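Local coordinates for SusD family protein (Bacteroides uniformis, PDB 7KV1) that probably binds beta-glucan at the surface of a gut bacterium, as a SusD-like glycan-binding protein, at residues Q93-L98 with W334-M339. Numbering follows the deposited sequence.
Sequences QNWHML and WGFMPM
W95 and F336 meet in a T-shaped (edge-to-face) aromatic pair in which the indole supplies the edge and the phenyl ring the face. The evidence is an angle of 78° between the ring planes and a separation of 5.1 Å between the centroid of the six-membered indole ring and that of F336. The closest approach, W95 CZ3 to F336 CD1, is 3.6 Å, an ordinary van der Waals distance. CZ3 stands over one phenyl face but off its middle, toward the rim on the CG–CD1 side, and F336 CG lies in the indole plane. W95 CE3 follows at 3.8 Å from F336 CD1, which places the CE3–CZ3 edge, not the pyrrole NE1 side, against phenylalanine. With CG anti to the carbonyl carbon and beside the backbone N (chi1 -66° in W95, -67° in F336), both side chains set out toward the opposing segment, and the two rings fill the 9.9 Å between W95 CA and F336 CA. A leucine in place of F336 has no flat face to offer, so the CE3–CZ3 edge would probably lose its edge-to-face partner and pack less closely there. The buried pair joins parts of the SusD-like chain 236 residues apart, helix 93-99 and the loop leading into helix 341-345. W95 also packs on I73 of helix 71-76, which M337 touches too, while P338 rests on W377 of strand 376-378.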
loop_
_atom_site.group_PDB
_atom_site.type_symbol
_atom_site.label_atom_id
_atom_site.label_comp_id
_atom_site.label_asym_id
_atom_site.label_seq_id
_atom_site.Cartn_x
_atom_site.Cartn_y
_atom_site.Cartn_z
ATOM N N GLN A 93 -9.093 19.140 1.770
ATOM C CA GLN A 93 -10.419 18.907 2.365
ATOM C C GLN A 93 -10.878 17.456 2.081
ATOM O O GLN A 93 -11.472 16.841 2.981
ATOM C CB GLN A 93 -11.358 19.973 1.816
ATOM C CG GLN A 93 -12.814 19.723 2.147
ATOM C CD GLN A 93 -13.612 20.941 1.755
ATOM O OE1 GLN A 93 -13.601 21.920 2.478
ATOM N NE2 GLN A 93 -14.239 20.902 0.585
ATOM N N ASN A 94 -10.603 16.912 0.895
ATOM C CA ASN A 94 -11.050 15.532 0.535
ATOM C C ASN A 94 -10.446 14.551 1.542
ATOM O O ASN A 94 -11.190 13.668 2.031
ATOM C CB ASN A 94 -10.736 15.185 -0.921
ATOM C CG ASN A 94 -9.268 15.235 -1.261
ATOM O OD1 ASN A 94 -8.547 16.092 -0.752
ATOM N ND2 ASN A 94 -8.806 14.256 -2.027
ATOM N N TRP A 95 -9.168 14.719 1.894
ATOM C CA TRP A 95 -8.503 13.826 2.878
ATOM C C TRP A 95 -9.171 13.976 4.250
ATOM O O TRP A 95 -9.463 12.926 4.882
ATOM C CB TRP A 95 -7.011 14.074 2.993
ATOM C CG TRP A 95 -6.197 13.743 1.786
ATOM C CD1 TRP A 95 -6.586 13.127 0.631
ATOM C CD2 TRP A 95 -4.815 14.097 1.621
ATOM N NE1 TRP A 95 -5.521 13.039 -0.237
ATOM C CE2 TRP A 95 -4.413 13.603 0.364
ATOM C CE3 TRP A 95 -3.872 14.722 2.444
ATOM C CZ2 TRP A 95 -3.117 13.786 -0.114
ATOM C CZ3 TRP A 95 -2.591 14.895 1.966
ATOM C CH2 TRP A 95 -2.213 14.403 0.721
ATOM N N HIS A 96 -9.446 15.212 4.697
ATOM C CA HIS A 96 -10.125 15.446 5.999
ATOM C C HIS A 96 -11.497 14.766 5.980
ATOM O O HIS A 96 -11.882 14.174 6.991
ATOM C CB HIS A 96 -10.222 16.930 6.330
ATOM C CG HIS A 96 -8.896 17.509 6.699
ATOM N ND1 HIS A 96 -8.359 17.362 7.959
ATOM C CD2 HIS A 96 -7.971 18.151 5.975
ATOM C CE1 HIS A 96 -7.178 17.935 8.007
ATOM N NE2 HIS A 96 -6.903 18.406 6.814
ATOM N N MET A 97 -12.222 14.859 4.887
ATOM C CA MET A 97 -13.602 14.305 4.826
ATOM C C MET A 97 -13.572 12.752 4.784
ATOM O O MET A 97 -14.428 12.150 5.410
ATOM C CB MET A 97 -14.355 14.918 3.646
ATOM C CG MET A 97 -14.687 16.391 3.922
ATOM S SD MET A 97 -15.459 17.236 2.550
ATOM C CE MET A 97 -17.115 16.576 2.689
ATOM N N LEU A 98 -12.630 12.144 4.081
ATOM C CA LEU A 98 -12.422 10.675 4.043
ATOM C C LEU A 98 -12.101 10.205 5.454
ATOM O O LEU A 98 -12.660 9.194 5.896
ATOM C CB LEU A 98 -11.288 10.358 3.059
ATOM C CG LEU A 98 -11.705 10.484 1.590
ATOM C CD1 LEU A 98 -10.515 10.718 0.688
ATOM C CD2 LEU A 98 -12.493 9.252 1.153
ATOM N N TRP A 334 4.860 20.372 4.610
ATOM C CA TRP A 334 3.436 20.778 4.534
ATOM C C TRP A 334 2.624 20.276 5.731
ATOM O O TRP A 334 1.469 20.677 5.843
ATOM C CB TRP A 334 2.854 20.349 3.205
ATOM C CG TRP A 334 3.516 21.059 2.065
ATOM C CD1 TRP A 334 4.451 22.059 2.124
ATOM C CD2 TRP A 334 3.259 20.831 0.672
ATOM N NE1 TRP A 334 4.827 22.413 0.855
ATOM C CE2 TRP A 334 4.101 21.700 -0.050
ATOM C CE3 TRP A 334 2.430 19.960 -0.027
ATOM C CZ2 TRP A 334 4.113 21.736 -1.439
ATOM C CZ3 TRP A 334 2.449 19.981 -1.401
ATOM C CH2 TRP A 334 3.266 20.876 -2.092
ATOM N N GLY A 335 3.231 19.500 6.619
ATOM C CA GLY A 335 2.586 19.189 7.905
ATOM C C GLY A 335 1.386 18.262 7.757
ATOM O O GLY A 335 0.568 18.251 8.666
ATOM N N PHE A 336 1.301 17.477 6.688
ATOM C CA PHE A 336 0.322 16.362 6.611
ATOM C C PHE A 336 0.831 15.139 7.382
ATOM O O PHE A 336 2.043 15.031 7.618
ATOM C CB PHE A 336 0.015 15.977 5.178
ATOM C CG PHE A 336 -0.719 17.061 4.452
ATOM C CD1 PHE A 336 -2.070 17.248 4.674
ATOM C CD2 PHE A 336 -0.051 17.884 3.559
ATOM C CE1 PHE A 336 -2.753 18.237 3.989
ATOM C CE2 PHE A 336 -0.737 18.903 2.907
ATOM C CZ PHE A 336 -2.078 19.075 3.130
ATOM N N MET A 337 -0.100 14.266 7.791
ATOM C CA MET A 337 0.186 13.003 8.516
ATOM C C MET A 337 0.999 13.255 9.779
ATOM O O MET A 337 1.976 12.541 10.024
ATOM C CB MET A 337 0.938 12.021 7.621
ATOM C CG MET A 337 0.158 11.664 6.373
ATOM S SD MET A 337 -0.874 10.198 6.634
ATOM C CE MET A 337 0.386 8.934 6.496
ATOM N N PRO A 338 0.605 14.205 10.667
ATOM C CA PRO A 338 1.092 14.171 12.034
ATOM C C PRO A 338 0.799 12.768 12.573
ATOM O O PRO A 338 -0.346 12.261 12.406
ATOM C CB PRO A 338 0.275 15.189 12.826
ATOM C CG PRO A 338 -0.502 15.968 11.816
ATOM C CD PRO A 338 -0.347 15.300 10.461
ATOM N N MET A 339 1.804 12.171 13.195
ATOM C CA MET A 339 1.634 10.872 13.873
ATOM C C MET A 339 0.903 11.066 15.211
ATOM O O MET A 339 1.345 11.908 16.054
ATOM C CB MET A 339 2.960 10.158 14.122
ATOM C CG MET A 339 2.703 8.725 14.573
ATOM S SD MET A 339 4.195 7.816 14.700
ATOM C CE MET A 339 4.552 7.695 12.953
#